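Local coordinates for coenzyme F420-dependent N(5),N(10)-methenyltetrahydromethanopterin reductase-related protein (PDB 6HUZ) that binds the iron-guanylylpyridinol cofactor and, as a bacterial paralog of [Fe]-hydrogenase, uses tetrahydrofolate derivatives as substrates, at residues A[122-125]-A[126-130]. Residues are numbered along the deposited sequence; the frame is centred on the assembly and turned at random.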
ATOM      1  N   LEU A 122      14.550  11.694  -9.609  1.00 28.23           N
ATOM      2  CA  LEU A 122      14.152  11.116 -10.887  1.00 28.80           C
ATOM      3  C   LEU A 122      13.334  12.111 -11.677  1.00 34.42           C
ATOM      4  O   LEU A 122      13.529  12.219 -12.886  1.00 35.53           O
ATOM      5  CB  LEU A 122      13.393   9.784 -10.705  1.00 29.15           C
ATOM      6  CG  LEU A 122      14.183   8.699  -9.934  1.00 33.89           C
ATOM      7  CD1 LEU A 122      13.442   7.339  -9.978  1.00 32.72           C
ATOM      8  CD2 LEU A 122      15.610   8.528 -10.507  1.00 36.14           C
ATOM      9  N   VAL A 123      12.454  12.858 -11.010  1.00 33.24           N
ATOM     10  CA  VAL A 123      11.660  13.885 -11.690  1.00 33.51           C
ATOM     11  C   VAL A 123      12.608  14.960 -12.192  1.00 38.20           C
ATOM     12  O   VAL A 123      12.538  15.342 -13.361  1.00 38.81           O
ATOM     13  CB  VAL A 123      10.575  14.482 -10.765  1.00 36.09           C
ATOM     14  CG1 VAL A 123       9.906  15.701 -11.404  1.00 35.27           C
ATOM     15  CG2 VAL A 123       9.544  13.436 -10.421  1.00 36.25           C
ATOM     16  N   LEU A 124      13.519  15.454 -11.332  1.00 36.33           N
ATOM     17  CA  LEU A 124      14.460  16.479 -11.756  1.00 35.10           C
ATOM     18  C   LEU A 124      15.357  16.022 -12.898  1.00 36.58           C
ATOM     19  O   LEU A 124      15.556  16.771 -13.854  1.00 37.12           O
ATOM     20  CB  LEU A 124      15.336  16.952 -10.588  1.00 34.73           C
ATOM     21  CG  LEU A 124      16.357  18.049 -10.957  1.00 37.82           C
ATOM     22  CD1 LEU A 124      15.665  19.293 -11.431  1.00 38.66           C
ATOM     23  CD2 LEU A 124      17.280  18.362  -9.784  1.00 38.35           C
ATOM     24  N   ASN A 125      15.912  14.814 -12.798  1.00 37.43           N
ATOM     25  CA  ASN A 125      16.801  14.282 -13.842  1.00 37.24           C
ATOM     26  C   ASN A 125      16.073  14.206 -15.208  1.00 38.62           C
ATOM     27  O   ASN A 125      16.653  14.540 -16.250  1.00 37.77           O
ATOM     28  CB  ASN A 125      17.303  12.902 -13.416  1.00 35.99           C
ATOM     29  CG  ASN A 125      18.095  12.227 -14.504  1.00 42.50           C
ATOM     30  OD1 ASN A 125      17.609  11.358 -15.204  1.00 37.59           O
ATOM     31  ND2 ASN A 125      19.322  12.630 -14.675  1.00 36.51           N
ATOM     32  N   SER A 126      14.800  13.770 -15.184  1.00 36.63           N
ATOM     33  CA  SER A 126      13.967  13.649 -16.387  0.50 36.02           C
ATOM     34  C   SER A 126      13.721  15.038 -16.984  1.00 41.78           C
ATOM     35  O   SER A 126      13.897  15.243 -18.184  1.00 40.63           O
ATOM     36  CB  SER A 126      12.646  12.953 -16.048  0.50 38.12           C
ATOM     37  OG  SER A 126      11.831  12.727 -17.189  0.50 33.49           O
ATOM     38  N   TYR A 127      13.331  15.990 -16.148  1.00 41.25           N
ATOM     39  CA  TYR A 127      13.068  17.358 -16.594  1.00 42.93           C
ATOM     40  C   TYR A 127      14.291  17.986 -17.285  1.00 45.79           C
ATOM     41  O   TYR A 127      14.146  18.752 -18.244  1.00 45.69           O
ATOM     42  CB  TYR A 127      12.720  18.233 -15.377  1.00 43.84           C
ATOM     43  CG  TYR A 127      12.538  19.693 -15.733  1.00 49.33           C
ATOM     44  CD1 TYR A 127      11.368  20.143 -16.333  1.00 52.64           C
ATOM     45  CD2 TYR A 127      13.544  20.617 -15.499  1.00 51.14           C
ATOM     46  CE1 TYR A 127      11.197  21.480 -16.671  1.00 55.53           C
ATOM     47  CE2 TYR A 127      13.384  21.959 -15.828  1.00 53.47           C
ATOM     48  CZ  TYR A 127      12.209  22.386 -16.418  1.00 61.72           C
ATOM     49  OH  TYR A 127      12.036  23.705 -16.751  1.00 68.92           O
ATOM     50  N   LEU A 128      15.498  17.683 -16.800  1.00 40.48           N
ATOM     51  CA  LEU A 128      16.695  18.286 -17.379  1.00 41.12           C
ATOM     52  C   LEU A 128      17.308  17.592 -18.604  1.00 44.54           C
ATOM     53  O   LEU A 128      18.345  18.039 -19.056  1.00 44.71           O
ATOM     54  CB  LEU A 128      17.754  18.430 -16.274  1.00 40.49           C
ATOM     55  CG  LEU A 128      17.386  19.398 -15.145  1.00 44.72           C
ATOM     56  CD1 LEU A 128      18.393  19.313 -14.026  1.00 46.48           C
ATOM     57  CD2 LEU A 128      17.289  20.842 -15.653  1.00 45.88           C
ATOM     58  N   GLN A 129      16.689  16.552 -19.168  1.00 42.74           N
ATOM     59  CA  GLN A 129      17.291  15.882 -20.331  1.00 40.96           C
ATOM     60  C   GLN A 129      17.629  16.775 -21.525  1.00 43.75           C
ATOM     61  O   GLN A 129      18.733  16.661 -22.053  1.00 38.94           O
ATOM     62  CB  GLN A 129      16.426  14.686 -20.790  1.00 42.89           C
ATOM     63  CG  GLN A 129      16.468  13.507 -19.815  1.00 44.00           C
ATOM     64  CD  GLN A 129      17.867  12.980 -19.561  1.00 51.11           C
ATOM     65  OE1 GLN A 129      18.586  12.579 -20.479  1.00 49.00           O
ATOM     66  NE2 GLN A 129      18.285  12.961 -18.312  1.00 43.13           N
ATOM     67  N   ASN A 130      16.726  17.652 -21.981  1.00 41.87           N
ATOM     68  CA  ASN A 130      17.088  18.471 -23.128  1.00 41.79           C
ATOM     69  C   ASN A 130      18.184  19.502 -22.781  1.00 41.38           C
ATOM     70  O   ASN A 130      19.027  19.810 -23.619  1.00 39.79           O
ATOM     71  CB  ASN A 130      15.858  19.160 -23.711  1.00 49.77           C
ATOM     72  CG  ASN A 130      16.132  19.750 -25.069  1.00 69.45           C
ATOM     73  OD1 ASN A 130      16.696  19.092 -25.966  1.00 61.12           O
ATOM     74  ND2 ASN A 130      15.751  21.009 -25.250  1.00 62.99           N
TER
HETATM   75  O   HOH W   1      20.679  11.680 -16.821  1.00 38.42           O
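Leu122 O accepts a hydrogen bond from Ser126 N at 3.0 Å, the first of three successive i to i+4 bonds that finish helix 121-127. Val123 O takes the next, from Tyr127 N at 3.0 Å, and the N-H points almost straight at it (167°). The phenol ring of Tyr127 swings away from this turn to stack on Phe97, its OH hydrogen-bonded to Glu101 OE2. Leu124 O closes the series with Leu128 N at 3.1 Å, a more bent bond. On the buried side of the same turn the two leucines pack methyl to methyl, Leu124 CD1 lying 3.8 Å from Leu128 CD1, and both side chains rest on Ala100 of helix 95-103. Asn125 is served differently: its carbonyl is claimed by a side chain, Gln129 NE2 donating to Asn125 O at 3.1 Å from above the carbonyl plane, while the oxygen sits close to the plane of the glutamine amide. Gln129 gets there by folding back, its chain bent at chi2 (-57°), which carries the amide over the helix end. The two side-chain amides, their planes 53° apart, share a water that accepts from Asn125 ND2 at 2.7 Å and from Gln129 NE2 at 3.1 Å. An alanine in place of Asn125 would keep the backbone acceptor but is likely to leave the water without the Asn125 ND2 donor and the glutamine amide freer to turn. The arrangement is a tight junction between two consecutive helices, Leu128 leaving helical backbone angles after the first and holding the N-cap position of helix 129-135; together they form the helical part of the beta-alpha-beta crossover from strand 112-115 to the neighbouring parallel strand 141-144 in the Rossmann-like N-terminal domain of the HMD family.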